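Local coordinates for protein aminoglycoside phosphotransferase (PDB 6FUC) that probably transfers the gamma-phosphate of ATP to the 3''-hydroxyl of streptomycin, an aminoglycoside phosphotransferase modification that confers antibiotic resistance, at residues A[131-134]-A[135-139]; A[260-263]-A[264-268]. All coordinates share one frame; numbering follows the deposited sequence. Where two conformers were deposited one is given.

Contact 1 (A[131-134]-A[135-139]); sequences LGEM and FSMAR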
loop_
_atom_site.group_PDB
_atom_site.type_symbol
_atom_site.label_atom_id
_atom_site.label_comp_id
_atom_site.label_asym_id
_atom_site.label_seq_id
_atom_site.Cartn_x
_atom_site.Cartn_y
_atom_site.Cartn_z
ATOM N N LEU A 131 11.238 6.742 7.829
ATOM C CA LEU A 131 12.257 5.761 7.521
ATOM C C LEU A 131 12.770 5.071 8.768
ATOM O O LEU A 131 13.141 3.902 8.716
ATOM C CB LEU A 131 13.376 6.476 6.751
ATOM C CG LEU A 131 14.529 5.596 6.347
ATOM C CD1 LEU A 131 14.098 4.370 5.588
ATOM C CD2 LEU A 131 15.470 6.432 5.533
ATOM N N GLY A 132 12.892 5.777 9.885
ATOM C CA GLY A 132 13.399 5.087 11.070
ATOM C C GLY A 132 12.533 3.935 11.492
ATOM O O GLY A 132 13.030 2.850 11.866
ATOM N N GLU A 133 11.206 4.099 11.427
ATOM C CA GLU A 133 10.286 3.000 11.693
ATOM C C GLU A 133 10.393 1.878 10.660
ATOM O O GLU A 133 10.389 0.695 11.002
ATOM C CB GLU A 133 8.843 3.492 11.698
ATOM C CG GLU A 133 7.791 2.368 11.804
ATOM C CD GLU A 133 6.378 2.865 11.909
ATOM O OE1 GLU A 133 6.150 4.085 12.038
ATOM O OE2 GLU A 133 5.511 1.959 12.007
ATOM N N MET A 134 10.436 2.266 9.396
ATOM C CA MET A 134 10.441 1.241 8.363
ATOM C C MET A 134 11.739 0.470 8.357
ATOM O O MET A 134 11.740 -0.740 8.111
ATOM C CB MET A 134 10.103 1.870 7.041
ATOM C CG MET A 134 8.686 2.490 6.987
ATOM S SD MET A 134 7.322 1.710 7.798
ATOM C CE MET A 134 7.304 0.388 6.586
ATOM N N PHE A 135 12.866 1.166 8.583
ATOM C CA PHE A 135 14.129 0.487 8.614
ATOM C C PHE A 135 14.165 -0.466 9.799
ATOM O O PHE A 135 14.644 -1.604 9.702
ATOM C CB PHE A 135 15.307 1.449 8.587
ATOM C CG PHE A 135 16.518 0.823 7.982
ATOM C CD1 PHE A 135 16.714 0.819 6.623
ATOM C CD2 PHE A 135 17.455 0.133 8.727
ATOM C CE1 PHE A 135 17.801 0.317 6.006
ATOM C CE2 PHE A 135 18.578 -0.447 8.117
ATOM C CZ PHE A 135 18.643 -0.425 6.751
ATOM N N SER A 136 13.625 -0.026 10.944
ATOM C CA SER A 136 13.508 -0.925 12.084
ATOM C C SER A 136 12.614 -2.141 11.806
ATOM O O SER A 136 12.977 -3.267 12.205
ATOM C CB SER A 136 13.042 -0.124 13.293
ATOM O OG SER A 136 14.004 0.904 13.567
ATOM N N MET A 137 11.521 -1.966 11.064
ATOM C CA MET A 137 10.739 -3.084 10.669
ATOM C C MET A 137 11.518 -4.065 9.798
ATOM O O MET A 137 11.456 -5.288 9.991
ATOM C CB MET A 137 9.560 -2.555 9.881
ATOM C CG MET A 137 8.431 -1.954 10.658
ATOM S SD MET A 137 7.016 -1.488 9.666
ATOM C CE MET A 137 6.227 -3.073 9.595
ATOM N N ALA A 138 12.272 -3.584 8.831
ATOM C CA ALA A 138 13.101 -4.459 7.991
ATOM C C ALA A 138 14.129 -5.209 8.826
ATOM O O ALA A 138 14.356 -6.371 8.565
ATOM C CB ALA A 138 13.785 -3.628 6.937
ATOM N N ARG A 139 14.782 -4.528 9.763
ATOM C CA ARG A 139 15.734 -5.266 10.618
ATOM C C ARG A 139 15.068 -6.461 11.304
ATOM O O ARG A 139 15.629 -7.549 11.408
ATOM C CB ARG A 139 16.378 -4.350 11.680
ATOM C CG ARG A 139 17.297 -3.296 11.120
ATOM C CD ARG A 139 18.173 -2.617 12.205
ATOM N NE ARG A 139 17.446 -1.550 12.932
ATOM C CZ ARG A 139 17.723 -0.229 12.779
ATOM N NH1 ARG A 139 18.729 0.177 11.986
ATOM N NH2 ARG A 139 17.047 0.692 13.432
#
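G132 and S136, one helical turn apart, meet through a carbonyl that takes two hydrogen bonds. The hydroxyl OG of S136 donates to G132 O at 2.8 Å, and the backbone N of S136 reaches the same oxygen at 3.1 Å. The two donors approach differently: the hydroxyl lies 21° out of the carbonyl plane, whereas the amide stands well above it. The first torsion of S136, -60°, sets OG beside its own backbone N and so brings it back to an oxygen already bonded by the S136 amide. In the conformer described, a weak, bent bond from R139 NH2 reaches the same OG, which thus donates to G132 O and accepts from the arginine.

Regular i to i+4 backbone bonds frame this turn, F135 N to L131 O, M137 N to E133 O at 2.9 Å, and A138 N to M134 O. All belong to the opening turns of helix 131-143, an α-helix of the phosphotransferase fold, which shares its clan with the protein kinases. One flank of the helix is sunk into the protein, with F135 and A138 against L165 of helix 161-168 and L131 against L176 of helix 172-181.

Thioether packing accounts for the third kind of contact. M134 and M137 run side by side and point the same way, CE of M134 lying 3.6 Å from SD of M137, with the two sulfurs nearly as close. M134 doubles back through bends at chi2 (-37°) and chi3, while M137 stays extended until its last torsion; R212 touches both. On the buried flank L131 CD1 comes only loosely up to F135 CB, at 4.4 Å.

Contact 2 (A[260-263]-A[264-268]); sequences ERFY and LHLDP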
loop_
_atom_site.group_PDB
_atom_site.type_symbol
_atom_site.label_atom_id
_atom_site.label_comp_id
_atom_site.label_asym_id
_atom_site.label_seq_id
_atom_site.Cartn_x
_atom_site.Cartn_y
_atom_site.Cartn_z
ATOM N N GLU A 260 14.708 6.849 -5.292
ATOM C CA GLU A 260 13.656 5.946 -5.710
ATOM C C GLU A 260 14.055 4.476 -5.468
ATOM O O GLU A 260 13.299 3.674 -4.939
ATOM C CB GLU A 260 13.313 6.201 -7.146
ATOM C CG GLU A 260 12.198 5.319 -7.703
ATOM C CD GLU A 260 12.025 5.394 -9.198
ATOM O OE1 GLU A 260 12.531 6.331 -9.855
ATOM O OE2 GLU A 260 11.385 4.511 -9.793
ATOM N N ARG A 261 15.265 4.153 -5.943
ATOM C CA ARG A 261 15.739 2.776 -5.841
ATOM C C ARG A 261 15.896 2.324 -4.390
ATOM O O ARG A 261 15.692 1.164 -4.071
ATOM C CB ARG A 261 17.040 2.633 -6.664
ATOM C CG ARG A 261 16.867 2.279 -8.126
ATOM C CD ARG A 261 18.233 2.045 -8.794
ATOM N NE ARG A 261 18.990 1.030 -8.052
ATOM C CZ ARG A 261 20.053 1.261 -7.284
ATOM N NH1 ARG A 261 20.532 2.496 -7.152
ATOM N NH2 ARG A 261 20.644 0.246 -6.652
ATOM N N PHE A 262 16.336 3.254 -3.515
ATOM C CA PHE A 262 16.467 2.926 -2.110
ATOM C C PHE A 262 15.100 2.426 -1.597
ATOM O O PHE A 262 15.037 1.415 -0.901
ATOM C CB PHE A 262 16.931 4.164 -1.345
ATOM C CG PHE A 262 17.020 4.010 0.136
ATOM C CD1 PHE A 262 18.135 3.515 0.762
ATOM C CD2 PHE A 262 15.926 4.305 0.924
ATOM C CE1 PHE A 262 18.178 3.356 2.149
ATOM C CE2 PHE A 262 15.960 4.137 2.300
ATOM C CZ PHE A 262 17.099 3.690 2.899
ATOM N N TYR A 263 14.031 3.186 -1.856
ATOM C CA TYR A 263 12.713 2.743 -1.363
ATOM C C TYR A 263 12.206 1.489 -2.052
ATOM O O TYR A 263 11.561 0.657 -1.402
ATOM C CB TYR A 263 11.698 3.914 -1.447
ATOM C CG TYR A 263 11.966 4.920 -0.378
ATOM C CD1 TYR A 263 11.605 4.659 0.947
ATOM C CD2 TYR A 263 12.642 6.110 -0.627
ATOM C CE1 TYR A 263 11.923 5.537 1.969
ATOM C CE2 TYR A 263 12.938 7.004 0.393
ATOM C CZ TYR A 263 12.616 6.726 1.684
ATOM O OH TYR A 263 12.902 7.538 2.732
ATOM N N LEU A 264 12.477 1.340 -3.345
ATOM C CA LEU A 264 12.121 0.106 -4.037
ATOM C C LEU A 264 12.727 -1.104 -3.359
ATOM O O LEU A 264 12.094 -2.119 -3.218
ATOM C CB LEU A 264 12.556 0.171 -5.496
ATOM C CG LEU A 264 12.095 -1.030 -6.318
ATOM C CD1 LEU A 264 10.550 -1.138 -6.401
ATOM C CD2 LEU A 264 12.717 -0.944 -7.687
ATOM N N HIS A 265 14.003 -0.940 -2.997
ATOM C CA HIS A 265 14.749 -2.032 -2.420
ATOM C C HIS A 265 14.466 -2.277 -0.914
ATOM O O HIS A 265 14.532 -3.422 -0.459
ATOM C CB HIS A 265 16.234 -1.818 -2.633
ATOM C CG HIS A 265 16.609 -1.981 -4.070
ATOM N ND1 HIS A 265 17.897 -1.767 -4.516
ATOM C CD2 HIS A 265 15.873 -2.324 -5.165
ATOM C CE1 HIS A 265 17.924 -1.978 -5.829
ATOM N NE2 HIS A 265 16.711 -2.310 -6.249
ATOM N N LEU A 266 14.103 -1.204 -0.219
ATOM C CA LEU A 266 13.762 -1.360 1.197
ATOM C C LEU A 266 12.426 -2.086 1.337
ATOM O O LEU A 266 12.240 -2.940 2.234
ATOM C CB LEU A 266 13.693 0.013 1.867
ATOM C CG LEU A 266 13.274 0.002 3.328
ATOM C CD1 LEU A 266 14.201 -0.810 4.226
ATOM C CD2 LEU A 266 13.135 1.445 3.816
ATOM N N ASP A 267 11.433 -1.706 0.530
ATOM C CA ASP A 267 10.049 -2.097 0.783
ATOM C C ASP A 267 9.913 -3.582 0.984
ATOM O O ASP A 267 9.239 -4.008 1.961
ATOM C CB ASP A 267 9.137 -1.545 -0.327
ATOM C CG ASP A 267 7.680 -1.661 0.088
ATOM O OD1 ASP A 267 7.232 -0.677 0.809
ATOM O OD2 ASP A 267 7.058 -2.677 -0.220
ATOM N N PRO A 268 10.433 -4.462 0.115
ATOM C CA PRO A 268 10.164 -5.868 0.315
ATOM C C PRO A 268 10.706 -6.456 1.587
ATOM O O PRO A 268 10.234 -7.486 2.072
ATOM C CB PRO A 268 10.773 -6.550 -0.911
ATOM C CG PRO A 268 11.673 -5.588 -1.465
ATOM C CD PRO A 268 11.200 -4.211 -1.122
#
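Torsions of -88° at chi1 and 55° at chi3 carry the guanidinium of R261 round alongside H265, whose CG stands anti to its carbonyl carbon, beside the backbone N. The two side chains thus point the same way, one turn apart. NH2 of R261 comes within 3.6 Å of CE1 of H265, and the two flat groups are almost perpendicular, 82° between their planes. ND1 lies a little farther from NH2, so a positive charge on the imidazole would probably be disfavoured. Beneath the ring, R261 O sits over one face, 3.3 Å from CG, while accepting a hydrogen bond from the H265 amide N at 2.9 Å.

These residues belong to the C-terminal part of helix 257-266, near the C terminus of a kinase-like phosphotransferase fold. Backbone bonds continue down it: L264 N bonds to E260 O, and D267 N closes on Y263 O at 3.1 Å.

F262 and L266 lie side by side on another flank, pointing the same way, CE2 of F262 and CD2 of L266 meeting at 4.2 Å; L168 of helix 161-168 packs against both. CD2 of F262 lies over the centre of the neighbouring Y263 ring. At the ends, E260 OE1 forms a salt bridge with R257, and OD2 of D267 accepts a hydrogen bond from W271 NE1.

How the contacts relate
From the N terminus, the chain builds the antiparallel sheet of five strands and helix 100-117 before reaching contact 1 at the start of helix 131-143. Contact 2 follows more than a hundred residues later, in helix 257-266. Each is confined to consecutive turns of one helix and closes no long loop, so the pair stand in series and neither nest nor cross. In space their centres are about 12 Å apart, and the helices touch: L131 CD1 lies 3.6 Å from L266 CD2 and also packs on F262, while F135 and A138 reach L266. Helix 161-168 packs against both helices, so three helices tie this part of the fold together.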